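Local atomic coordinates of MXIH (Shigella flexneri, PDB entry 2CA5), a protein that probably polymerises into the hollow extracellular needle of the type III secretion system, the conduit through which virulence proteins pass toward the host cell. Residues 72-75 against 76-80. Sequence-based numbering, arbitrary orientation.
Sequences KDVD and AAILE. With IPA (isopropyl alcohol), chain D.
Val-74 meets Ile-78, and Asp-75 meets Leu-79, in local i to i+4 contacts on the exposed C-terminal end of helix 44-79, the longer of the two helices in the chain. Each N-H from Ala-76 to Leu-79 bonds to the carbonyl four residues earlier, beginning with Ala-76 N to Lys-72 O at 2.9 Å and ending with Leu-79 N to Asp-75 O at 3.0 Å. Backbone torsions from Lys-72 to Leu-79 are all alpha-helical.

Side-chain contact is sparse by comparison. Between Val-74 and Ile-78 the touching atoms are CG1 and CD1, 4.1 Å apart. Ile-78 CG1 lies anti to its own carbonyl carbon (chi1 -76°), which directs that branch back along the helix and sets it 3.3 Å from Val-74 O. One residue on, CD1 of Leu-79, apparently a residue of the C-terminal tag, approaches carboxylate oxygen OD2 of Asp-75 at 4.1 Å, a loose apolar-to-polar contact.

On another side of the helix, Asp-73 OD1 accepts a hydrogen bond from O2 of an isopropyl alcohol at 2.6 Å. The methyl group of Ala-76 borders the same hydroxyl, its CB 3.6 Å from O2. The alcohol probably comes from the crystallisation liquor. Regular i to i+4 bonding with light side-chain contacts is characteristic of the exposed last turns of an alpha-helix, which here also touch neighbouring molecules in the crystal; the long C-terminal helix of the truncated needle protein's helical hairpin apparently runs on into the tag.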
loop_
_atom_site.group_PDB
_atom_site.type_symbol
_atom_site.label_atom_id
_atom_site.label_comp_id
_atom_site.label_asym_id
_atom_site.label_seq_id
_atom_site.Cartn_x
_atom_site.Cartn_y
_atom_site.Cartn_z
ATOM N N LYS A 72 5.288 -8.631 -18.903
ATOM C CA LYS A 72 4.523 -9.476 -19.814
ATOM C C LYS A 72 4.152 -8.674 -21.053
ATOM O O LYS A 72 4.201 -9.186 -22.168
ATOM C CB LYS A 72 3.259 -10.007 -19.140
ATOM C CG LYS A 72 3.532 -11.018 -18.035
ATOM C CD LYS A 72 4.679 -11.947 -18.396
ATOM C CE LYS A 72 4.693 -13.171 -17.492
ATOM N NZ LYS A 72 5.739 -14.156 -17.889
ATOM N N ASP A 73 3.805 -7.405 -20.853
ATOM C CA ASP A 73 3.469 -6.526 -21.962
ATOM C C ASP A 73 4.709 -6.280 -22.831
ATOM O O ASP A 73 4.623 -6.273 -24.059
ATOM C CB ASP A 73 2.903 -5.198 -21.439
ATOM C CG ASP A 73 2.265 -4.363 -22.536
ATOM O OD1 ASP A 73 1.503 -4.924 -23.351
ATOM O OD2 ASP A 73 2.527 -3.144 -22.586
ATOM N N VAL A 74 5.867 -6.089 -22.196
ATOM C CA VAL A 74 7.107 -5.878 -22.941
ATOM C C VAL A 74 7.381 -7.101 -23.834
ATOM O O VAL A 74 7.787 -6.967 -24.994
ATOM C CB VAL A 74 8.303 -5.617 -22.004
ATOM C CG1 VAL A 74 9.617 -5.720 -22.781
ATOM C CG2 VAL A 74 8.178 -4.250 -21.322
ATOM N N ASP A 75 7.200 -8.290 -23.268
ATOM C CA ASP A 75 7.428 -9.526 -24.008
ATOM C C ASP A 75 6.449 -9.623 -25.179
ATOM O O ASP A 75 6.836 -9.981 -26.288
ATOM C CB ASP A 75 7.297 -10.749 -23.095
ATOM C CG ASP A 75 7.674 -12.049 -23.798
ATOM O OD1 ASP A 75 8.841 -12.186 -24.219
ATOM O OD2 ASP A 75 6.795 -12.923 -23.955
ATOM N N ALA A 76 5.188 -9.275 -24.938
ATOM C CA ALA A 76 4.187 -9.308 -25.999
ATOM C C ALA A 76 4.609 -8.407 -27.154
ATOM O O ALA A 76 4.482 -8.781 -28.316
ATOM C CB ALA A 76 2.819 -8.898 -25.472
ATOM N N ALA A 77 5.127 -7.227 -26.829
ATOM C CA ALA A 77 5.581 -6.283 -27.850
ATOM C C ALA A 77 6.784 -6.840 -28.608
ATOM O O ALA A 77 6.908 -6.654 -29.819
ATOM C CB ALA A 77 5.920 -4.941 -27.225
ATOM N N ILE A 78 7.664 -7.530 -27.889
ATOM C CA ILE A 78 8.852 -8.127 -28.490
ATOM C C ILE A 78 8.453 -9.178 -29.529
ATOM O O ILE A 78 9.066 -9.285 -30.590
ATOM C CB ILE A 78 9.775 -8.738 -27.417
ATOM C CG1 ILE A 78 10.540 -7.638 -26.678
ATOM C CG2 ILE A 78 10.735 -9.737 -28.038
ATOM C CD1 ILE A 78 11.397 -8.150 -25.544
ATOM N N LEU A 79 7.421 -9.951 -29.216
ATOM C CA LEU A 79 6.950 -10.992 -30.119
ATOM C C LEU A 79 6.328 -10.407 -31.383
ATOM O O LEU A 79 6.591 -10.881 -32.487
ATOM C CB LEU A 79 5.965 -11.917 -29.411
ATOM C CG LEU A 79 6.557 -12.704 -28.242
ATOM C CD1 LEU A 79 5.589 -13.776 -27.768
ATOM C CD2 LEU A 79 7.897 -13.314 -28.629
ATOM N N GLU A 80 5.510 -9.373 -31.223
ATOM C CA GLU A 80 4.885 -8.729 -32.372
ATOM C C GLU A 80 5.942 -8.014 -33.210
ATOM O O GLU A 80 5.631 -7.416 -34.239
ATOM C CB GLU A 80 3.788 -7.760 -31.921
ATOM C CG GLU A 80 4.265 -6.341 -31.665
ATOM C CD GLU A 80 3.127 -5.398 -31.308
ATOM O OE1 GLU A 80 1.952 -5.768 -31.521
ATOM O OE2 GLU A 80 3.411 -4.284 -30.819
HETATM C C1 IPA D . -1.148 -7.169 -21.590
HETATM C C2 IPA D . 0.229 -7.562 -22.129
HETATM C C3 IPA D . 0.443 -9.065 -21.930
HETATM O O2 IPA D . 0.302 -7.245 -23.521
#